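MSM0271 protein (Mycobacterium smegmatis, PDB 5SUH) forms double-ringed trimers that probably serve as building blocks of the RMM bacterial microcompartment shell, each chain carrying two circularly permuted BMC domains. Local coordinates at residues 43-48 against 196-201; 79-84 against 121-126; 136-141 against 175-180; 168-173 against 214-219. All coordinates share one frame; numbering follows the deposited sequence.

Interaction 1. Residues 43-48 against 196-201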
loop_
_atom_site.group_PDB
_atom_site.type_symbol
_atom_site.label_atom_id
_atom_site.label_comp_id
_atom_site.label_asym_id
_atom_site.label_seq_id
_atom_site.Cartn_x
_atom_site.Cartn_y
_atom_site.Cartn_z
ATOM N N GLN A 43 -29.713 2.297 -4.210
ATOM C CA GLN A 43 -29.997 2.355 -2.774
ATOM C C GLN A 43 -28.795 2.957 -2.002
ATOM O O GLN A 43 -27.668 2.891 -2.472
ATOM C CB GLN A 43 -30.380 0.957 -2.245
ATOM C CG GLN A 43 -31.504 0.298 -2.994
ATOM C CD GLN A 43 -32.802 1.111 -2.973
ATOM O OE1 GLN A 43 -33.456 1.242 -1.942
ATOM N NE2 GLN A 43 -33.174 1.656 -4.125
ATOM N N ARG A 44 -29.020 3.534 -0.822
ATOM C CA ARG A 44 -27.966 4.384 -0.240
ATOM C C ARG A 44 -26.709 3.651 0.263
ATOM O O ARG A 44 -25.608 4.186 0.133
ATOM C CB ARG A 44 -28.551 5.252 0.872
ATOM C CG ARG A 44 -28.826 4.546 2.158
ATOM C CD ARG A 44 -29.314 5.542 3.188
ATOM N NE ARG A 44 -29.491 4.918 4.495
ATOM C CZ ARG A 44 -29.971 5.543 5.564
ATOM N NH1 ARG A 44 -30.333 6.823 5.493
ATOM N NH2 ARG A 44 -30.083 4.881 6.707
ATOM N N GLN A 45 -26.840 2.432 0.789
ATOM C CA GLN A 45 -25.650 1.688 1.213
ATOM C C GLN A 45 -24.807 1.282 0.038
ATOM O O GLN A 45 -23.571 1.282 0.094
ATOM C CB GLN A 45 -26.007 0.429 1.965
ATOM C CG GLN A 45 -26.229 0.597 3.392
ATOM C CD GLN A 45 -26.231 -0.732 4.094
ATOM O OE1 GLN A 45 -25.168 -1.283 4.411
ATOM N NE2 GLN A 45 -27.425 -1.257 4.350
ATOM N N PHE A 46 -25.478 0.870 -1.020
ATOM C CA PHE A 46 -24.720 0.351 -2.129
ATOM C C PHE A 46 -24.060 1.491 -2.878
ATOM O O PHE A 46 -22.928 1.341 -3.333
ATOM C CB PHE A 46 -25.588 -0.524 -3.043
ATOM C CG PHE A 46 -24.884 -0.934 -4.282
ATOM C CD1 PHE A 46 -23.749 -1.729 -4.206
ATOM C CD2 PHE A 46 -25.331 -0.493 -5.530
ATOM C CE1 PHE A 46 -23.071 -2.085 -5.368
ATOM C CE2 PHE A 46 -24.666 -0.841 -6.693
ATOM C CZ PHE A 46 -23.540 -1.641 -6.626
ATOM N N ALA A 47 -24.738 2.638 -2.935
ATOM C CA ALA A 47 -24.226 3.841 -3.606
ATOM C C ALA A 47 -22.947 4.357 -2.947
ATOM O O ALA A 47 -22.029 4.842 -3.612
ATOM C CB ALA A 47 -25.282 4.931 -3.621
ATOM N N ALA A 48 -22.870 4.184 -1.637
ATOM C CA ALA A 48 -21.742 4.690 -0.887
ATOM C C ALA A 48 -20.605 3.693 -0.988
ATOM O O ALA A 48 -19.439 4.061 -1.067
ATOM C CB ALA A 48 -22.133 4.921 0.561
ATOM N N LEU A 196 -30.587 -4.391 6.205
ATOM C CA LEU A 196 -29.378 -5.227 6.113
ATOM C C LEU A 196 -28.105 -4.388 6.102
ATOM O O LEU A 196 -28.139 -3.159 5.992
ATOM C CB LEU A 196 -29.394 -6.134 4.871
ATOM C CG LEU A 196 -29.451 -5.550 3.441
ATOM C CD1 LEU A 196 -28.167 -4.911 2.950
ATOM C CD2 LEU A 196 -29.827 -6.643 2.482
ATOM N N THR A 197 -26.984 -5.084 6.221
ATOM C CA THR A 197 -25.679 -4.455 6.231
ATOM C C THR A 197 -24.850 -4.971 5.057
ATOM O O THR A 197 -24.589 -6.164 4.965
ATOM C CB THR A 197 -24.930 -4.756 7.528
ATOM O OG1 THR A 197 -25.726 -4.373 8.664
ATOM C CG2 THR A 197 -23.604 -4.034 7.524
ATOM N N VAL A 198 -24.455 -4.091 4.148
ATOM C CA VAL A 198 -23.579 -4.481 3.049
ATOM C C VAL A 198 -22.120 -4.481 3.522
ATOM O O VAL A 198 -21.517 -3.421 3.739
ATOM C CB VAL A 198 -23.782 -3.563 1.859
ATOM C CG1 VAL A 198 -22.919 -4.000 0.692
ATOM C CG2 VAL A 198 -25.260 -3.571 1.480
ATOM N N VAL A 199 -21.579 -5.679 3.728
ATOM C CA VAL A 199 -20.262 -5.833 4.339
ATOM C C VAL A 199 -19.155 -5.700 3.310
ATOM O O VAL A 199 -18.119 -5.094 3.560
ATOM C CB VAL A 199 -20.141 -7.188 5.082
ATOM C CG1 VAL A 199 -18.754 -7.385 5.636
ATOM C CG2 VAL A 199 -21.168 -7.278 6.202
ATOM N N ASP A 200 -19.395 -6.260 2.141
ATOM C CA ASP A 200 -18.425 -6.210 1.075
ATOM C C ASP A 200 -19.124 -6.591 -0.217
ATOM O O ASP A 200 -20.034 -7.426 -0.185
ATOM C CB ASP A 200 -17.261 -7.160 1.370
ATOM C CG ASP A 200 -16.057 -6.909 0.474
ATOM O OD1 ASP A 200 -15.938 -5.789 -0.058
ATOM O OD2 ASP A 200 -15.225 -7.825 0.308
ATOM N N VAL A 201 -18.708 -5.981 -1.333
ATOM C CA VAL A 201 -19.196 -6.336 -2.667
ATOM C C VAL A 201 -18.006 -6.401 -3.598
ATOM O O VAL A 201 -17.437 -5.362 -3.941
ATOM C CB VAL A 201 -20.210 -5.313 -3.261
ATOM C CG1 VAL A 201 -20.838 -5.879 -4.530
ATOM C CG2 VAL A 201 -21.287 -5.002 -2.289
#
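Gln45, near the start of helix 44-49, spans to strand 197-202, an outermost strand, within this chain, of the second circularly permuted BMC domain's sheet, and holds its backbone with both ends of its amide. Val198 N donates to Gln45 OE1 at 2.9 Å in a nearly straight bond (174° at the hydrogen), and Gln45 NE2 donates to Leu196 O at 2.6 Å. Leu196 O lies close to the amide plane of Gln45, whereas NE2 stands above the plane of the Leu196 carbonyl. These two bonds fix the rotation of the amide. They use the side of the strand turned away from strand 208-214, with which Thr197 and Val199 pair. The Gln45 chain reaches that far because it is extended beyond CG (chi2 -166°). Packing is closest around this side chain; deeper in, contact is looser, with Phe46 CE1 only grazing Val201 CG1 at 4.5 Å while Ala186 and Asn187 of helix 182-192 touch the Phe46 side chain. Towards solvent Gln45 is partly exposed, and Tyr62 of the second subunit packs on it. The Val198 side chain runs past that of Gln45 in the opposite direction, its CG2 3.7 Å from Gln45 OE1.

Interaction 2. Residues 79-84 against 121-126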
loop_
_atom_site.group_PDB
_atom_site.type_symbol
_atom_site.label_atom_id
_atom_site.label_comp_id
_atom_site.label_asym_id
_atom_site.label_seq_id
_atom_site.Cartn_x
_atom_site.Cartn_y
_atom_site.Cartn_z
ATOM N N GLU A 79 -11.546 0.993 -22.950
ATOM C CA GLU A 79 -11.138 2.372 -23.193
ATOM C C GLU A 79 -11.872 2.948 -24.408
ATOM O O GLU A 79 -12.033 4.157 -24.506
ATOM C CB GLU A 79 -9.618 2.496 -23.382
ATOM C CG GLU A 79 -8.765 2.064 -22.187
ATOM C CD GLU A 79 -8.858 3.005 -20.977
ATOM O OE1 GLU A 79 -9.467 4.094 -21.082
ATOM O OE2 GLU A 79 -8.287 2.657 -19.916
ATOM N N ARG A 80 -12.269 2.104 -25.358
ATOM C CA ARG A 80 -13.079 2.577 -26.482
ATOM C C ARG A 80 -14.531 2.764 -26.038
ATOM O O ARG A 80 -15.205 3.701 -26.480
ATOM C CB ARG A 80 -12.970 1.619 -27.679
ATOM C CG ARG A 80 -13.987 1.856 -28.804
ATOM C CD ARG A 80 -14.073 3.304 -29.346
ATOM N NE ARG A 80 -12.954 3.789 -30.158
ATOM C CZ ARG A 80 -12.888 5.031 -30.639
ATOM N NH1 ARG A 80 -11.854 5.425 -31.367
ATOM N NH2 ARG A 80 -13.877 5.882 -30.394
ATOM N N VAL A 81 -14.991 1.880 -25.154
ATOM C CA VAL A 81 -16.349 1.914 -24.604
ATOM C C VAL A 81 -16.637 3.199 -23.787
ATOM O O VAL A 81 -17.697 3.808 -23.940
ATOM C CB VAL A 81 -16.609 0.671 -23.700
ATOM C CG1 VAL A 81 -17.936 0.798 -22.958
ATOM C CG2 VAL A 81 -16.552 -0.616 -24.524
ATOM N N ILE A 82 -15.703 3.628 -22.938
ATOM C CA ILE A 82 -15.974 4.803 -22.111
ATOM C C ILE A 82 -16.015 6.066 -22.985
ATOM O O ILE A 82 -16.918 6.889 -22.818
ATOM C CB ILE A 82 -14.936 4.973 -20.931
ATOM C CG1 ILE A 82 -15.325 6.132 -20.017
ATOM C CG2 ILE A 82 -13.503 5.218 -21.418
ATOM C CD1 ILE A 82 -14.424 6.255 -18.813
ATOM N N ASP A 83 -15.111 6.174 -23.967
ATOM C CA ASP A 83 -15.128 7.315 -24.889
ATOM C C ASP A 83 -16.448 7.382 -25.651
ATOM O O ASP A 83 -16.991 8.471 -25.848
ATOM C CB ASP A 83 -13.965 7.237 -25.888
ATOM C CG ASP A 83 -14.034 8.320 -26.980
ATOM O OD1 ASP A 83 -13.813 9.508 -26.673
ATOM O OD2 ASP A 83 -14.325 7.972 -28.154
ATOM N N LEU A 84 -16.985 6.215 -26.017
ATOM C CA LEU A 84 -18.199 6.161 -26.810
ATOM C C LEU A 84 -19.337 6.756 -26.008
ATOM O O LEU A 84 -20.168 7.494 -26.537
ATOM C CB LEU A 84 -18.529 4.722 -27.232
ATOM C CG LEU A 84 -17.817 4.194 -28.483
ATOM C CD1 LEU A 84 -18.053 2.698 -28.704
ATOM C CD2 LEU A 84 -18.243 4.981 -29.696
ATOM N N GLU A 121 -26.784 2.955 -25.369
ATOM C CA GLU A 121 -27.061 2.708 -26.777
ATOM C C GLU A 121 -25.869 3.114 -27.679
ATOM O O GLU A 121 -25.574 2.442 -28.671
ATOM C CB GLU A 121 -28.354 3.422 -27.169
ATOM C CG GLU A 121 -29.581 2.810 -26.504
ATOM C CD GLU A 121 -30.819 3.707 -26.557
ATOM O OE1 GLU A 121 -30.698 4.911 -26.882
ATOM O OE2 GLU A 121 -31.921 3.210 -26.239
ATOM N N ALA A 122 -25.174 4.193 -27.341
ATOM C CA ALA A 122 -23.998 4.590 -28.122
ATOM C C ALA A 122 -22.924 3.504 -28.099
ATOM O O ALA A 122 -22.236 3.259 -29.091
ATOM C CB ALA A 122 -23.416 5.913 -27.595
ATOM N N ILE A 123 -22.800 2.850 -26.952
ATOM C CA ILE A 123 -21.821 1.785 -26.761
ATOM C C ILE A 123 -22.160 0.564 -27.619
ATOM O O ILE A 123 -21.287 -0.013 -28.294
ATOM C CB ILE A 123 -21.745 1.393 -25.281
ATOM C CG1 ILE A 123 -21.067 2.516 -24.474
ATOM C CG2 ILE A 123 -21.011 0.085 -25.135
ATOM C CD1 ILE A 123 -21.227 2.401 -22.941
ATOM N N LEU A 124 -23.443 0.197 -27.601
ATOM C CA LEU A 124 -23.928 -0.932 -28.379
ATOM C C LEU A 124 -23.774 -0.700 -29.874
ATOM O O LEU A 124 -23.252 -1.562 -30.595
ATOM C CB LEU A 124 -25.396 -1.214 -28.049
ATOM C CG LEU A 124 -25.665 -1.784 -26.652
ATOM C CD1 LEU A 124 -27.152 -2.059 -26.508
ATOM C CD2 LEU A 124 -24.832 -3.048 -26.376
ATOM N N ALA A 125 -24.189 0.481 -30.329
ATOM C CA ALA A 125 -24.120 0.829 -31.755
ATOM C C ALA A 125 -22.670 0.909 -32.243
ATOM O O ALA A 125 -22.328 0.357 -33.281
ATOM C CB ALA A 125 -24.835 2.144 -32.015
ATOM N N GLY A 126 -21.819 1.570 -31.467
ATOM C CA GLY A 126 -20.427 1.752 -31.827
ATOM C C GLY A 126 -19.561 0.505 -31.737
ATOM O O GLY A 126 -18.409 0.519 -32.159
#
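Val81 turns CG1 trans to its own amide nitrogen (chi1 172°), and Ile123 sets CG1 opposite its carbonyl carbon (chi1 -71°) with the chain running straight on to CD1; together these rotations bring the two branched side chains across each other at about a right angle. They join helix 78-88 to helix 113-127, the helix pair lying against the antiparallel sheet of the first circularly permuted BMC domain. The local axes come within 8.8 Å and cross at 128°. Val81 CG1 sits 3.7 Å from Ile123 CD1 and also touches CG2, so it rests against both branches of the isoleucine, while Ile123 CG1 lies 3.6 Å from the carbonyl oxygen of Val81. No hydrogen bond crosses; the contact is apolar packing with a little backbone.

Further from the sheet, Leu84 points its side chain at the other helix. Its CD1 lies 4.0 Å from Gly126 CA, meeting bare backbone because the glycine has no side chain, and its CB approaches Ile123 CG1 at 4.3 Å. Towards the sheet, Val81 touches Leu106 of strand 104-110, and Leu124, on another side of its helix, packs on Ile33 and Tyr36 of strand 32-39. On the flank of helix 78-88 turned to the third subunit, Arg80 NH2 makes a salt bridge with Asp83 OD2 at 3.1 Å, and Arg80 NE forms another with Asp143 of that subunit. Beyond Leu84, Ala122 also meets Ala88, and its CB lies 3.8 Å from Leu84 O.

Interaction 3. Residues 136-141 against 175-180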
loop_
_atom_site.group_PDB
_atom_site.type_symbol
_atom_site.label_atom_id
_atom_site.label_comp_id
_atom_site.label_asym_id
_atom_site.label_seq_id
_atom_site.Cartn_x
_atom_site.Cartn_y
_atom_site.Cartn_z
ATOM N N ARG A 136 -25.344 -14.819 -19.536
ATOM C CA ARG A 136 -26.355 -14.908 -18.497
ATOM C C ARG A 136 -25.643 -15.294 -17.187
ATOM O O ARG A 136 -24.662 -16.038 -17.204
ATOM C CB ARG A 136 -27.464 -15.897 -18.863
ATOM C CG ARG A 136 -27.175 -17.321 -18.530
ATOM C CD ARG A 136 -28.421 -18.164 -18.697
ATOM N NE ARG A 136 -28.064 -19.580 -18.717
ATOM C CZ ARG A 136 -28.881 -20.567 -19.074
ATOM N NH1 ARG A 136 -30.120 -20.305 -19.477
ATOM N NH2 ARG A 136 -28.439 -21.817 -19.069
ATOM N N PRO A 137 -26.130 -14.777 -16.055
ATOM C CA PRO A 137 -25.498 -15.035 -14.750
ATOM C C PRO A 137 -25.430 -16.513 -14.394
ATOM O O PRO A 137 -26.389 -17.255 -14.619
ATOM C CB PRO A 137 -26.407 -14.295 -13.762
ATOM C CG PRO A 137 -27.038 -13.180 -14.610
ATOM C CD PRO A 137 -27.231 -13.797 -15.968
ATOM N N ARG A 138 -24.265 -16.939 -13.918
ATOM C CA ARG A 138 -24.093 -18.296 -13.419
ATOM C C ARG A 138 -23.792 -18.256 -11.936
ATOM O O ARG A 138 -22.803 -17.662 -11.517
ATOM C CB ARG A 138 -22.976 -19.046 -14.138
ATOM C CG ARG A 138 -22.677 -20.382 -13.472
ATOM C CD ARG A 138 -22.207 -21.421 -14.462
ATOM N NE ARG A 138 -20.944 -21.062 -15.100
ATOM C CZ ARG A 138 -19.749 -21.470 -14.674
ATOM N NH1 ARG A 138 -19.654 -22.270 -13.613
ATOM N NH2 ARG A 138 -18.651 -21.089 -15.321
ATOM N N VAL A 139 -24.668 -18.871 -11.147
ATOM C CA VAL A 139 -24.487 -18.939 -9.712
ATOM C C VAL A 139 -23.446 -19.993 -9.323
ATOM O O VAL A 139 -23.549 -21.145 -9.731
ATOM C CB VAL A 139 -25.804 -19.210 -9.061
ATOM C CG1 VAL A 139 -25.600 -19.509 -7.612
ATOM C CG2 VAL A 139 -26.713 -17.989 -9.277
ATOM N N LEU A 140 -22.428 -19.586 -8.567
ATOM C CA LEU A 140 -21.326 -20.489 -8.187
ATOM C C LEU A 140 -21.501 -21.053 -6.778
ATOM O O LEU A 140 -21.133 -22.178 -6.511
ATOM C CB LEU A 140 -19.966 -19.771 -8.263
ATOM C CG LEU A 140 -19.506 -19.306 -9.659
ATOM C CD1 LEU A 140 -18.155 -18.596 -9.642
ATOM C CD2 LEU A 140 -19.481 -20.468 -10.605
ATOM N N PHE A 141 -22.061 -20.246 -5.881
ATOM C CA PHE A 141 -22.239 -20.634 -4.490
ATOM C C PHE A 141 -23.151 -19.637 -3.755
ATOM O O PHE A 141 -23.188 -18.448 -4.084
ATOM C CB PHE A 141 -20.867 -20.737 -3.779
ATOM C CG PHE A 141 -20.943 -21.280 -2.373
ATOM C CD1 PHE A 141 -20.988 -22.660 -2.143
ATOM C CD2 PHE A 141 -20.989 -20.415 -1.278
ATOM C CE1 PHE A 141 -21.071 -23.168 -0.852
ATOM C CE2 PHE A 141 -21.079 -20.914 0.024
ATOM C CZ PHE A 141 -21.124 -22.296 0.233
ATOM N N GLU A 175 -21.972 -16.013 -4.504
ATOM C CA GLU A 175 -20.938 -15.941 -5.510
ATOM C C GLU A 175 -21.499 -16.249 -6.902
ATOM O O GLU A 175 -22.229 -17.230 -7.080
ATOM C CB GLU A 175 -19.786 -16.905 -5.155
ATOM C CG GLU A 175 -18.548 -16.725 -6.050
ATOM C CD GLU A 175 -17.336 -17.545 -5.614
ATOM O OE1 GLU A 175 -17.474 -18.485 -4.794
ATOM O OE2 GLU A 175 -16.228 -17.234 -6.089
ATOM N N MET A 176 -21.086 -15.456 -7.890
ATOM C CA MET A 176 -21.582 -15.556 -9.274
ATOM C C MET A 176 -20.508 -15.211 -10.303
ATOM O O MET A 176 -19.459 -14.634 -9.957
ATOM C CB MET A 176 -22.757 -14.612 -9.472
ATOM C CG MET A 176 -22.297 -13.155 -9.251
ATOM S SD MET A 176 -23.528 -12.164 -8.449
ATOM C CE MET A 176 -23.412 -12.776 -6.771
ATOM N N THR A 177 -20.785 -15.523 -11.568
ATOM C CA THR A 177 -19.909 -15.083 -12.642
ATOM C C THR A 177 -20.717 -14.866 -13.947
ATOM O O THR A 177 -21.667 -15.603 -14.221
ATOM C CB THR A 177 -18.714 -16.060 -12.861
ATOM O OG1 THR A 177 -17.786 -15.442 -13.745
ATOM C CG2 THR A 177 -19.136 -17.444 -13.433
ATOM N N PRO A 178 -20.377 -13.817 -14.737
ATOM C CA PRO A 178 -19.335 -12.783 -14.552
ATOM C C PRO A 178 -19.487 -11.923 -13.288
ATOM O O PRO A 178 -20.586 -11.668 -12.806
ATOM C CB PRO A 178 -19.480 -11.886 -15.799
ATOM C CG PRO A 178 -20.256 -12.692 -16.785
ATOM C CD PRO A 178 -21.154 -13.601 -15.973
ATOM N N ALA A 179 -18.351 -11.454 -12.793
ATOM C CA ALA A 179 -18.247 -10.765 -11.525
ATOM C C ALA A 179 -19.112 -9.509 -11.409
ATOM O O ALA A 179 -19.563 -9.178 -10.309
ATOM C CB ALA A 179 -16.765 -10.398 -11.260
ATOM N N LEU A 180 -19.334 -8.802 -12.515
ATOM C CA LEU A 180 -19.942 -7.485 -12.398
ATOM C C LEU A 180 -21.430 -7.593 -12.017
ATOM O O LEU A 180 -22.016 -6.623 -11.500
ATOM C CB LEU A 180 -19.775 -6.679 -13.683
ATOM C CG LEU A 180 -20.006 -5.160 -13.560
ATOM C CD1 LEU A 180 -19.228 -4.599 -12.377
ATOM C CD2 LEU A 180 -19.642 -4.399 -14.819
#
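Arg138 and Thr177 exchange a pair of backbone hydrogen bonds, Arg138 N to Thr177 O and Thr177 N to Arg138 O, both 2.9 Å long. Further along, Glu175 O accepts two donors from the same face of its carbonyl plane, Leu140 N at 2.8 Å and Phe141 N at 3.2 Å, while Glu175 N donates to Phe141 O. One carbonyl serving two successive amides is the mark of a classic beta bulge, here between strands 138-145 and 170-177 of the antiparallel sheet in the second BMC domain. Val139 and Met176 form the non-hydrogen-bonded pair before it, where Met176 CA makes a CH...O contact with Arg138 O at 3.3 Å. Apolar contacts centre on Leu140, the extra residue: its CB lies 4.0 Å from Glu175 CG and its CD1 4.1 Å from Thr177 CG2. That same methyl of Thr177 lies over one face of the Arg138 guanidinium, offset toward its rim, because the arginine bends at CG-CD (chi3 63°) alongside Thr177. The polar ends find partners beyond the pair: Thr177 OG1 bonds to Ala206 O, Glu175 OE2 forms a salt bridge with Arg209, and Glu175 OE1 takes Leu76 N of the fourth subunit.

Interaction 4. Residues 168-173 against 214-219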
loop_
_atom_site.group_PDB
_atom_site.type_symbol
_atom_site.label_atom_id
_atom_site.label_comp_id
_atom_site.label_asym_id
_atom_site.label_seq_id
_atom_site.Cartn_x
_atom_site.Cartn_y
_atom_site.Cartn_z
ATOM N N GLY A 168 -23.085 -12.709 16.243
ATOM C CA GLY A 168 -24.495 -12.946 16.524
ATOM C C GLY A 168 -25.419 -12.675 15.352
ATOM O O GLY A 168 -26.556 -13.150 15.292
ATOM N N GLN A 169 -24.943 -11.855 14.427
ATOM C CA GLN A 169 -25.695 -11.596 13.225
ATOM C C GLN A 169 -25.619 -12.814 12.269
ATOM O O GLN A 169 -24.696 -13.656 12.366
ATOM C CB GLN A 169 -25.159 -10.348 12.537
ATOM C CG GLN A 169 -25.489 -9.016 13.232
ATOM C CD GLN A 169 -25.132 -7.837 12.328
ATOM O OE1 GLN A 169 -23.955 -7.524 12.090
ATOM N NE2 GLN A 169 -26.165 -7.211 11.770
ATOM N N SER A 170 -26.573 -12.898 11.342
ATOM C CA SER A 170 -26.517 -13.922 10.317
ATOM C C SER A 170 -25.808 -13.361 9.069
ATOM O O SER A 170 -25.935 -12.178 8.729
ATOM C CB SER A 170 -27.921 -14.417 9.971
ATOM O OG SER A 170 -28.495 -15.093 11.073
ATOM N N LEU A 171 -25.049 -14.209 8.397
ATOM C CA LEU A 171 -24.278 -13.786 7.233
ATOM C C LEU A 171 -24.697 -14.518 5.946
ATOM O O LEU A 171 -24.726 -15.754 5.914
ATOM C CB LEU A 171 -22.799 -14.022 7.492
ATOM C CG LEU A 171 -21.855 -13.869 6.314
ATOM C CD1 LEU A 171 -21.791 -12.392 5.918
ATOM C CD2 LEU A 171 -20.493 -14.440 6.699
ATOM N N LEU A 172 -25.031 -13.758 4.900
ATOM C CA LEU A 172 -25.269 -14.348 3.580
ATOM C C LEU A 172 -24.074 -14.141 2.662
ATOM O O LEU A 172 -23.597 -13.007 2.503
ATOM C CB LEU A 172 -26.499 -13.734 2.930
ATOM C CG LEU A 172 -26.656 -13.919 1.421
ATOM C CD1 LEU A 172 -26.898 -15.381 1.032
ATOM C CD2 LEU A 172 -27.773 -13.021 0.926
ATOM N N VAL A 173 -23.582 -15.221 2.064
ATOM C CA VAL A 173 -22.532 -15.076 1.052
ATOM C C VAL A 173 -23.116 -15.565 -0.267
ATOM O O VAL A 173 -23.872 -16.546 -0.290
ATOM C CB VAL A 173 -21.207 -15.850 1.395
ATOM C CG1 VAL A 173 -20.439 -15.178 2.546
ATOM C CG2 VAL A 173 -21.477 -17.320 1.712
ATOM N N GLY A 214 -27.338 -9.386 8.694
ATOM C CA GLY A 214 -28.640 -8.959 9.197
ATOM C C GLY A 214 -29.288 -10.030 10.051
ATOM O O GLY A 214 -28.615 -11.021 10.425
ATOM N N SER A 215 -30.593 -9.896 10.301
ATOM C CA SER A 215 -31.326 -10.965 10.995
ATOM C C SER A 215 -31.497 -12.111 10.002
ATOM O O SER A 215 -31.461 -11.889 8.777
ATOM C CB SER A 215 -32.676 -10.480 11.476
ATOM O OG SER A 215 -33.558 -10.288 10.377
ATOM N N THR A 216 -31.740 -13.318 10.498
ATOM C CA THR A 216 -31.873 -14.449 9.580
ATOM C C THR A 216 -33.003 -14.258 8.580
ATOM O O THR A 216 -32.915 -14.744 7.440
ATOM C CB THR A 216 -32.092 -15.784 10.314
ATOM O OG1 THR A 216 -30.991 -15.997 11.208
ATOM C CG2 THR A 216 -32.189 -16.996 9.300
ATOM N N ASP A 217 -34.019 -13.483 8.946
ATOM C CA ASP A 217 -35.113 -13.278 8.010
ATOM C C ASP A 217 -34.744 -12.227 6.954
ATOM O O ASP A 217 -34.976 -12.480 5.785
ATOM C CB ASP A 217 -36.375 -12.882 8.768
ATOM C CG ASP A 217 -36.924 -14.035 9.569
ATOM O OD1 ASP A 217 -36.559 -15.200 9.244
ATOM O OD2 ASP A 217 -37.652 -13.782 10.554
ATOM N N GLU A 218 -34.059 -11.139 7.328
ATOM C CA GLU A 218 -33.555 -10.166 6.336
ATOM C C GLU A 218 -32.621 -10.843 5.287
ATOM O O GLU A 218 -32.829 -10.660 4.083
ATOM C CB GLU A 218 -32.783 -9.025 7.026
ATOM C CG GLU A 218 -33.629 -7.962 7.693
ATOM C CD GLU A 218 -32.803 -6.961 8.534
ATOM O OE1 GLU A 218 -31.706 -7.348 9.038
ATOM O OE2 GLU A 218 -33.269 -5.787 8.669
ATOM N N VAL A 219 -31.663 -11.683 5.718
ATOM C CA VAL A 219 -30.715 -12.258 4.772
ATOM C C VAL A 219 -31.369 -13.346 3.921
ATOM O O VAL A 219 -30.928 -13.577 2.795
ATOM C CB VAL A 219 -29.436 -12.838 5.471
ATOM C CG1 VAL A 219 -28.662 -11.742 6.170
ATOM C CG2 VAL A 219 -29.749 -13.978 6.444
#
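The side-chain amide of Gln169 comes alongside Gly214, with NE2 3.9 Å from Gly214 N, a packing contact; its OE1 is bonded instead to Leu166 N. Gly214 O receives Ser170 N at 2.9 Å nearly along the C=O axis, and Ser170 O receives Gly214 N at 3.1 Å in its carbonyl plane. These two bonds make Ser170 and Gly214 an antiparallel hydrogen-bonded pair at the junction of strand 170-177 with the end of strand 208-214. The Glu218 carboxylate is met on the anti side of OE1 by Ser215 N, 24° out of its plane, while Glu218 N donates to Ser215 OG at 3.2 Å. This is a capping box at the start of helix 216-232, the helix that follows the strand in this BMC domain.

Ser170 also turns its hydroxyl to the helix: chi1 -66° swings OG to the side of the backbone N, away from the carbonyl carbon, and OG hydrogen-bonds to Thr216 OG1 at 2.7 Å. About one helical turn on, Val219 packs against the strand, its CB 4.0 Å from Leu172 CB and its CG1 3.8 Å from Ser170 O, with Ile144 and Ile212 touching it as well. The chemistry implies a strand-to-helix turn fastened by polar groups beside an apolar contact of Val219 with Leu172; the helix N terminus would be expected to stabilise negative charge on Glu218.

From the N terminus, residues 43-48 open the long loop that interaction 1 closes only at 196-201, joining the first BMC domain to the second. Interactions 2 and 3 both nest inside it, in series: interaction 2 closes a shorter loop between helices 78-88 and 113-127, then interaction 3 opens at 136-141. Before it closes at 175-180, the chain passes 168-173, so interactions 3 and 4 cross; both use strand 170-177 and touch where Phe141 meets Val173. Interaction 4 closes last, at 214-219, and so crosses interaction 1 too, the two meeting through Leu196 and Glu218. Interactions 1, 3 and 4 thus reach one sheet, whereas interaction 2 stands apart, its centre about 40 Å from that of interaction 4.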